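Local coordinates for phosphoribosylaminoimidazole carboxylase (Treponema denticola, PDB 5C5D), which catalyses the reversible carboxylation of 5-aminoimidazole ribonucleotide with CO2 to 4-carboxy-5-aminoimidazole ribonucleotide in de novo purine biosynthesis, at the interface of chains A and B and the interface of chains A and C. Coordinates in Å, arbitrary orientation; residue numbers count along the deposited sequence, not the author numbering. Chains: chain A/B/C, phosphoribosylaminoimidazole carboxylase.

Contact 1: the interface of chains A and B. Residues chain A 3, 59, 127-128, 130-132; chain B 3, 59, 127-128, 130-132.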
ATOM      1  N   PRO A   3       6.124 -27.893  30.881  1.00 49.70           N
ATOM      2  CA  PRO A   3       6.603 -27.150  29.710  1.00 48.03           C
ATOM      3  C   PRO A   3       7.224 -25.802  30.109  1.00 47.81           C
ATOM      4  O   PRO A   3       6.994 -25.333  31.226  1.00 48.33           O
ATOM      5  CB  PRO A   3       5.332 -26.963  28.875  1.00 46.38           C
ATOM      6  CG  PRO A   3       4.449 -28.076  29.242  1.00 47.32           C
ATOM      7  CD  PRO A   3       4.725 -28.330  30.715  1.00 49.23           C
ATOM      8  N   PRO A  59       9.556 -29.952  27.590  1.00 49.70           N
ATOM      9  CA  PRO A  59       8.969 -29.336  26.397  1.00 47.59           C
ATOM     10  C   PRO A  59       9.135 -27.831  26.425  1.00 50.17           C
ATOM     11  O   PRO A  59       8.854 -27.199  27.445  1.00 46.76           O
ATOM     12  CB  PRO A  59       7.488 -29.718  26.483  1.00 47.28           C
ATOM     13  CG  PRO A  59       7.396 -30.772  27.560  1.00 49.30           C
ATOM     14  CD  PRO A  59       8.521 -30.483  28.487  1.00 50.59           C
ATOM     15  N   ILE A 127      -0.316 -25.812  21.476  1.00 35.71           N
ATOM     16  CA  ILE A 127       0.759 -26.650  20.963  1.00 36.29           C
ATOM     17  C   ILE A 127       1.087 -27.747  22.003  1.00 38.33           C
ATOM     18  O   ILE A 127       1.140 -28.929  21.660  1.00 44.26           O
ATOM     19  CB  ILE A 127       2.017 -25.818  20.632  1.00 35.76           C
ATOM     20  CG1 ILE A 127       1.827 -25.157  19.261  1.00 33.85           C
ATOM     21  CG2 ILE A 127       3.261 -26.680  20.624  1.00 40.24           C
ATOM     22  CD1 ILE A 127       2.899 -24.130  18.893  1.00 33.06           C
ATOM     23  N   PHE A 128       1.277 -27.346  23.255  1.00 39.28           N
ATOM     24  CA  PHE A 128       1.531 -28.312  24.341  1.00 41.26           C
ATOM     25  C   PHE A 128       0.339 -29.242  24.529  1.00 46.19           C
ATOM     26  O   PHE A 128       0.505 -30.414  24.848  1.00 47.54           O
ATOM     27  CB  PHE A 128       1.815 -27.598  25.660  1.00 42.09           C
ATOM     28  CG  PHE A 128       3.058 -26.740  25.639  1.00 41.85           C
ATOM     29  CD1 PHE A 128       4.269 -27.261  25.199  1.00 42.35           C
ATOM     30  CD2 PHE A 128       3.013 -25.425  26.064  1.00 41.17           C
ATOM     31  CE1 PHE A 128       5.406 -26.486  25.171  1.00 45.36           C
ATOM     32  CE2 PHE A 128       4.150 -24.642  26.045  1.00 40.98           C
ATOM     33  CZ  PHE A 128       5.354 -25.177  25.606  1.00 41.49           C
ATOM     34  N   LEU A 130      -1.383 -30.861  22.748  1.00 40.79           N
ATOM     35  CA  LEU A 130      -1.403 -32.062  21.935  1.00 41.10           C
ATOM     36  C   LEU A 130      -0.900 -33.264  22.737  1.00 47.43           C
ATOM     37  O   LEU A 130      -1.224 -34.404  22.411  1.00 48.36           O
ATOM     38  CB  LEU A 130      -0.551 -31.899  20.682  1.00 45.73           C
ATOM     39  CG  LEU A 130      -0.963 -30.811  19.686  1.00 44.18           C
ATOM     40  CD1 LEU A 130      -0.325 -31.094  18.341  1.00 45.53           C
ATOM     41  CD2 LEU A 130      -2.456 -30.700  19.550  1.00 44.94           C
ATOM     42  N   TYR A 131      -0.112 -32.998  23.773  1.00 44.13           N
ATOM     43  CA  TYR A 131       0.487 -34.066  24.593  1.00 46.12           C
ATOM     44  C   TYR A 131       0.315 -33.848  26.104  1.00 47.36           C
ATOM     45  O   TYR A 131       0.727 -34.694  26.910  1.00 49.11           O
ATOM     46  CB  TYR A 131       1.973 -34.193  24.268  1.00 46.54           C
ATOM     47  CG  TYR A 131       2.285 -34.643  22.856  1.00 47.43           C
ATOM     48  CD1 TYR A 131       2.410 -33.713  21.837  1.00 43.92           C
ATOM     49  CD2 TYR A 131       2.459 -35.983  22.536  1.00 46.72           C
ATOM     50  CE1 TYR A 131       2.715 -34.094  20.545  1.00 44.31           C
ATOM     51  CE2 TYR A 131       2.764 -36.384  21.234  1.00 46.12           C
ATOM     52  CZ  TYR A 131       2.888 -35.420  20.236  1.00 47.77           C
ATOM     53  OH  TYR A 131       3.181 -35.769  18.931  1.00 43.74           O
ATOM     54  N   ASP A 132      -0.289 -32.725  26.485  1.00 48.21           N
ATOM     55  CA  ASP A 132      -0.418 -32.331  27.888  1.00 47.53           C
ATOM     56  C   ASP A 132      -1.891 -32.169  28.257  1.00 47.19           C
ATOM     57  O   ASP A 132      -2.526 -31.163  27.946  1.00 45.77           O
ATOM     58  CB  ASP A 132       0.361 -31.042  28.139  1.00 46.97           C
ATOM     59  CG  ASP A 132       0.566 -30.742  29.617  1.00 48.33           C
ATOM     60  OD1 ASP A 132      -0.427 -30.647  30.368  1.00 50.15           O
ATOM     61  OD2 ASP A 132       1.741 -30.585  30.029  1.00 52.86           O
TER
ATOM     62  N   PRO B   3       1.375 -39.331  14.843  1.00 49.70           N
ATOM     63  CA  PRO B   3       0.671 -38.059  14.643  1.00 48.03           C
ATOM     64  C   PRO B   3      -0.102 -38.042  13.316  1.00 47.81           C
ATOM     65  O   PRO B   3       0.168 -38.870  12.443  1.00 48.33           O
ATOM     66  CB  PRO B   3       1.807 -37.031  14.651  1.00 46.38           C
ATOM     67  CG  PRO B   3       2.880 -37.632  15.451  1.00 47.32           C
ATOM     68  CD  PRO B   3       2.799 -39.122  15.163  1.00 49.23           C
ATOM     69  N   PRO B  59      -2.027 -37.548  18.321  1.00 49.70           N
ATOM     70  CA  PRO B  59      -1.666 -36.140  18.138  1.00 47.59           C
ATOM     71  C   PRO B  59      -2.053 -35.655  16.757  1.00 50.17           C
ATOM     72  O   PRO B  59      -1.768 -36.329  15.764  1.00 46.76           O
ATOM     73  CB  PRO B  59      -0.142 -36.131  18.306  1.00 47.28           C
ATOM     74  CG  PRO B  59       0.218 -37.486  18.866  1.00 49.30           C
ATOM     75  CD  PRO B  59      -0.836 -38.408  18.370  1.00 50.59           C
ATOM     76  N   ILE B 127       6.424 -28.943  15.767  1.00 35.71           N
ATOM     77  CA  ILE B 127       5.441 -28.931  16.841  1.00 36.29           C
ATOM     78  C   ILE B 127       5.391 -30.330  17.499  1.00 38.33           C
ATOM     79  O   ILE B 127       5.482 -30.443  18.722  1.00 44.26           O
ATOM     80  CB  ILE B 127       4.045 -28.520  16.327  1.00 35.76           C
ATOM     81  CG1 ILE B 127       3.990 -26.992  16.209  1.00 33.85           C
ATOM     82  CG2 ILE B 127       2.951 -29.007  17.253  1.00 40.24           C
ATOM     83  CD1 ILE B 127       2.743 -26.449  15.509  1.00 33.06           C
ATOM     84  N   PHE B 128       5.273 -31.371  16.683  1.00 39.28           N
ATOM     85  CA  PHE B 128       5.281 -32.755  17.195  1.00 41.26           C
ATOM     86  C   PHE B 128       6.613 -33.079  17.859  1.00 46.19           C
ATOM     87  O   PHE B 128       6.660 -33.815  18.838  1.00 47.54           O
ATOM     88  CB  PHE B 128       5.029 -33.760  16.073  1.00 42.09           C
ATOM     89  CG  PHE B 128       3.675 -33.623  15.418  1.00 41.85           C
ATOM     90  CD1 PHE B 128       2.518 -33.586  16.187  1.00 42.35           C
ATOM     91  CD2 PHE B 128       3.565 -33.540  14.042  1.00 41.17           C
ATOM     92  CE1 PHE B 128       1.280 -33.456  15.600  1.00 45.36           C
ATOM     93  CE2 PHE B 128       2.326 -33.416  13.444  1.00 40.98           C
ATOM     94  CZ  PHE B 128       1.178 -33.384  14.226  1.00 41.49           C
ATOM     95  N   LEU B 130       8.368 -31.751  19.839  1.00 40.79           N
ATOM     96  CA  LEU B 130       8.485 -31.426  21.248  1.00 41.10           C
ATOM     97  C   LEU B 130       8.255 -32.670  22.109  1.00 47.43           C
ATOM     98  O   LEU B 130       8.712 -32.726  23.249  1.00 48.36           O
ATOM     99  CB  LEU B 130       7.494 -30.342  21.652  1.00 45.73           C
ATOM    100  CG  LEU B 130       7.632 -28.974  20.977  1.00 44.18           C
ATOM    101  CD1 LEU B 130       6.909 -27.931  21.806  1.00 45.53           C
ATOM    102  CD2 LEU B 130       9.069 -28.583  20.772  1.00 44.94           C
ATOM    103  N   TYR B 131       7.546 -33.650  21.559  1.00 44.13           N
ATOM    104  CA  TYR B 131       7.203 -34.876  22.299  1.00 46.12           C
ATOM    105  C   TYR B 131       7.495 -36.166  21.518  1.00 47.36           C
ATOM    106  O   TYR B 131       7.301 -37.273  22.040  1.00 49.11           O
ATOM    107  CB  TYR B 131       5.728 -34.847  22.691  1.00 46.54           C
ATOM    108  CG  TYR B 131       5.345 -33.752  23.664  1.00 47.43           C
ATOM    109  CD1 TYR B 131       4.977 -32.500  23.199  1.00 43.92           C
ATOM    110  CD2 TYR B 131       5.343 -33.961  25.037  1.00 46.72           C
ATOM    111  CE1 TYR B 131       4.601 -31.490  24.063  1.00 44.31           C
ATOM    112  CE2 TYR B 131       4.970 -32.948  25.924  1.00 46.12           C
ATOM    113  CZ  TYR B 131       4.600 -31.704  25.419  1.00 47.77           C
ATOM    114  OH  TYR B 131       4.230 -30.669  26.258  1.00 43.74           O
ATOM    115  N   ASP B 132       7.958 -36.026  20.278  1.00 48.21           N
ATOM    116  CA  ASP B 132       8.170 -37.161  19.378  1.00 47.53           C
ATOM    117  C   ASP B 132       9.631 -37.221  18.940  1.00 47.19           C
ATOM    118  O   ASP B 132      10.071 -36.480  18.063  1.00 45.77           O
ATOM    119  CB  ASP B 132       7.235 -37.052  18.176  1.00 46.97           C
ATOM    120  CG  ASP B 132       7.140 -38.339  17.369  1.00 48.33           C
ATOM    121  OD1 ASP B 132       8.179 -38.847  16.900  1.00 50.15           O
ATOM    122  OD2 ASP B 132       6.003 -38.841  17.192  1.00 52.86           O
TER
HETATM  123  O   HOH W   1       3.443 -30.517  20.919  0.50 45.89           O
HETATM  124  O   HOH W   2       4.059 -38.363  18.643  1.00 49.38           O
HETATM  125  O   HOH W   3       3.730 -31.459  28.847  1.00 49.38           O

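Contact 2: the interface of chains A and C. Residues chain A 39, 43, 71, 74-75, 78, 109; chain C 39-40, 43, 75.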
ATOM      1  N   ALA A  39      19.333  -9.689  17.872  1.00 36.82           N
ATOM      2  CA  ALA A  39      19.957 -10.520  16.907  1.00 40.06           C
ATOM      3  C   ALA A  39      21.187  -9.944  16.217  1.00 41.40           C
ATOM      4  O   ALA A  39      22.060 -10.662  15.886  1.00 44.16           O
ATOM      5  CB  ALA A  39      18.967 -10.918  15.854  1.00 38.38           C
ATOM      6  N   ALA A  43      24.404 -10.909  19.203  1.00 42.51           N
ATOM      7  CA  ALA A  43      24.192 -12.258  18.693  1.00 45.65           C
ATOM      8  C   ALA A  43      24.800 -13.327  19.610  1.00 46.09           C
ATOM      9  O   ALA A  43      24.158 -14.333  19.899  1.00 46.92           O
ATOM     10  CB  ALA A  43      24.758 -12.376  17.290  1.00 44.56           C
ATOM     11  N   ALA A  71      14.555  -9.600  12.640  1.00 25.97           N
ATOM     12  CA  ALA A  71      15.539 -10.646  12.338  1.00 21.91           C
ATOM     13  C   ALA A  71      15.604 -11.660  13.461  1.00 27.01           C
ATOM     14  O   ALA A  71      16.176 -12.732  13.284  1.00 29.63           O
ATOM     15  CB  ALA A  71      16.918 -10.049  12.124  1.00 28.28           C
ATOM     16  N   GLY A  74      13.633 -15.301  13.002  1.00 29.37           N
ATOM     17  CA  GLY A  74      14.350 -16.200  12.105  1.00 29.74           C
ATOM     18  C   GLY A  74      15.639 -16.728  12.699  1.00 31.44           C
ATOM     19  O   GLY A  74      15.972 -17.914  12.564  1.00 30.71           O
ATOM     20  N   PHE A  75      16.359 -15.870  13.404  1.00 30.64           N
ATOM     21  CA  PHE A  75      17.635 -16.261  14.014  1.00 32.88           C
ATOM     22  C   PHE A  75      17.434 -17.346  15.058  1.00 32.29           C
ATOM     23  O   PHE A  75      18.113 -18.372  15.062  1.00 31.81           O
ATOM     24  CB  PHE A  75      18.292 -15.036  14.636  1.00 33.87           C
ATOM     25  CG  PHE A  75      19.635 -15.301  15.219  1.00 40.70           C
ATOM     26  CD1 PHE A  75      20.733 -15.473  14.396  1.00 45.35           C
ATOM     27  CD2 PHE A  75      19.808 -15.383  16.595  1.00 44.50           C
ATOM     28  CE1 PHE A  75      21.987 -15.714  14.930  1.00 49.18           C
ATOM     29  CE2 PHE A  75      21.068 -15.631  17.138  1.00 49.18           C
ATOM     30  CZ  PHE A  75      22.151 -15.791  16.302  1.00 51.33           C
ATOM     31  N   GLY A  78      16.172 -20.641  13.399  1.00 33.80           N
ATOM     32  CA  GLY A  78      17.236 -21.369  12.736  1.00 35.19           C
ATOM     33  C   GLY A  78      18.164 -22.107  13.697  1.00 38.90           C
ATOM     34  O   GLY A  78      18.864 -23.040  13.296  1.00 41.06           O
ATOM     35  N   ILE A 109      12.951 -21.986   7.432  1.00 32.20           N
ATOM     36  CA  ILE A 109      12.823 -21.192   8.654  1.00 31.74           C
ATOM     37  C   ILE A 109      11.332 -21.015   8.876  1.00 29.38           C
ATOM     38  O   ILE A 109      10.665 -20.413   8.041  1.00 29.51           O
ATOM     39  CB  ILE A 109      13.538 -19.826   8.516  1.00 28.65           C
ATOM     40  CG1 ILE A 109      15.051 -20.028   8.344  1.00 27.94           C
ATOM     41  CG2 ILE A 109      13.239 -18.894   9.694  1.00 30.82           C
ATOM     42  CD1 ILE A 109      15.753 -20.605   9.561  1.00 32.44           C
TER
ATOM     43  N   ALA C  39      22.303 -15.926   7.067  1.00 30.20           N
ATOM     44  CA  ALA C  39      22.355 -15.475   8.455  1.00 32.83           C
ATOM     45  C   ALA C  39      21.694 -16.424   9.443  1.00 34.61           C
ATOM     46  O   ALA C  39      22.159 -16.553  10.565  1.00 34.89           O
ATOM     47  CB  ALA C  39      21.705 -14.103   8.575  1.00 36.02           C
ATOM     48  N   HIS C  40      20.601 -17.059   9.046  1.00 35.36           N
ATOM     49  CA  HIS C  40      19.820 -17.866   9.998  1.00 34.57           C
ATOM     50  C   HIS C  40      20.131 -19.339   9.974  1.00 34.14           C
ATOM     51  O   HIS C  40      20.007 -20.009  10.997  1.00 35.42           O
ATOM     52  CB  HIS C  40      18.344 -17.665   9.736  1.00 34.08           C
ATOM     53  CG  HIS C  40      17.900 -16.273  10.036  1.00 39.22           C
ATOM     54  ND1 HIS C  40      16.739 -15.726   9.542  1.00 41.59           N
ATOM     55  CD2 HIS C  40      18.481 -15.318  10.797  1.00 38.86           C
ATOM     56  CE1 HIS C  40      16.620 -14.492   9.997  1.00 41.95           C
ATOM     57  NE2 HIS C  40      17.658 -14.225  10.769  1.00 38.22           N
ATOM     58  N   ALA C  43      24.886 -19.362  10.341  1.00 30.63           N
ATOM     59  CA  ALA C  43      25.454 -18.219  11.069  1.00 33.97           C
ATOM     60  C   ALA C  43      26.926 -18.401  11.356  1.00 34.03           C
ATOM     61  O   ALA C  43      27.732 -17.493  11.115  1.00 33.49           O
ATOM     62  CB  ALA C  43      24.710 -17.996  12.365  1.00 36.87           C
ATOM     63  N   PHE C  75      22.934  -8.421  10.169  1.00 19.86           N
ATOM     64  CA  PHE C  75      23.821  -9.362  10.844  1.00 19.28           C
ATOM     65  C   PHE C  75      25.264  -9.039  10.560  1.00 21.14           C
ATOM     66  O   PHE C  75      26.085  -8.935  11.460  1.00 21.52           O
ATOM     67  CB  PHE C  75      23.485 -10.759  10.378  1.00 20.59           C
ATOM     68  CG  PHE C  75      24.296 -11.828  11.029  1.00 31.97           C
ATOM     69  CD1 PHE C  75      23.980 -12.268  12.298  1.00 41.74           C
ATOM     70  CD2 PHE C  75      25.367 -12.395  10.374  1.00 34.54           C
ATOM     71  CE1 PHE C  75      24.727 -13.264  12.906  1.00 45.88           C
ATOM     72  CE2 PHE C  75      26.122 -13.402  10.982  1.00 41.17           C
ATOM     73  CZ  PHE C  75      25.794 -13.830  12.240  1.00 43.76           C
TER
HETATM   74  O   HOH W   4      20.304 -19.129  13.495  1.00 32.46           O

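Contact 1: the interface of chains A and B
Two tyrosines, A:Tyr131 and B:Tyr131, stack face to face across the two-fold axis at the centre of this homotypic interface of a class II AIR carboxylase (PurE). Their planes differ by 15° and their centroids are 4.5 Å apart, an offset stack in which each CB, rather than the partner's ring centre, sits over the opposite face. B:Tyr131 CB is 3.4 Å from the A:Tyr131 ring centroid, a CH-pi contact repeated with the chains exchanged. In both tyrosines CG is anti to the carbonyl carbon (chi1 -65°), and a chi2 of 88° sets the ring about perpendicular to the CA, CB, CG plane; the two-fold relation then sends the phenols in roughly opposite directions, each towards Pro59 of the other subunit. At the far end the phenol of B:Tyr131 crosses A:Pro59 at about a right angle, with A:Pro59 CG 3.6 Å from B:Tyr131 CZ. Alongside the stack, the isoleucines meet crosswise through their CG1–CD1 arms, and A:Leu130 CD1 reaches both B:Ile127 CG2 and the ring carbon B:Phe128 CE1, 4.0 Å from the latter. No direct polar pair spans the patch; water does. Water 1 bridges the carbonyls of both Ile127 residues, 2.9 Å from A:Ile127 O. At the rim, water 3 lies in the plane of the B:Tyr131 ring, 2.8 Å from its phenol OH, and links it to the carboxylate oxygen A:Asp132 OD2; water 2 makes the twin link.

Contact 2: the interface of chains A and C
Two different first torsions set up this contact: A:Phe75 holds CG anti to the backbone N (chi1 -177°), whereas C:His40 holds CG anti to its own carbonyl carbon (chi1 -66°). The first points the phenyl towards C:Phe75; the second, with chi2 161°, brings the imidazole face onto the A:Gly74–A:Phe75 backbone. The patch belongs to a two-fold symmetric interface between copies of this AIR carboxylase, in which the loop carrying C:His40 packs along helix 72-79 of chain A, on Gly74, Phe75 and Gly78. C:His40 is the family's conserved active-site histidine, so the interface packs against the catalytic loop and may steady it. The face of the imidazole takes the peptide joining A:Gly74 to A:Phe75: A:Gly74 C stands 3.4 Å from the ring centroid, and A:Phe75 N also lies above the ring plane rather than at its edge. A:Gly74 CA comes to 3.5 Å from C:His40 CE1, a close backbone approach with no side chain of A:Gly74 intervening. Over the same face, towards CD2, A:Phe75 CA lies 3.5 Å from C:His40 CD2. A:Ala71 O is 3.3 Å from C:His40 NE2 but well above the ring plane, a contact over the face and not a hydrogen bond. At the base of the histidine, A:Ile109 meets it crosswise, CD1 to C:His40 CB at 3.9 Å. Farther along, the two Phe75 side chains cross at about a right angle and come nearest at their CE1 corners, 4.2 Å between A:Phe75 CE1 and C:Phe75 CE1. Ala39 and Ala43 of each chain flank the opposing phenyl more loosely. Direct polar pairing is absent, but water 4 joins two backbone carbonyls, lying 2.8 Å from A:Phe75 O and 2.7 Å from C:His40 O.

The C-alpha centres of contact 1 and contact 2 lie about 25 Å apart, and the two share no residue of chain A. Contact 1 draws on the end of helix 117-128 and the segment following it, together with Pro3 and Pro59; contact 2 draws on helix 72-79, the 39–43 region and Ile109. One subunit therefore meets different neighbours through separate surfaces, each two-fold symmetric, which is compatible with the eight copies of the deposited assembly. Contact 2 also includes residues adjoining the substrate-binding positions Asp38, an engineered residue, and Lys41, so packing there may influence the active site.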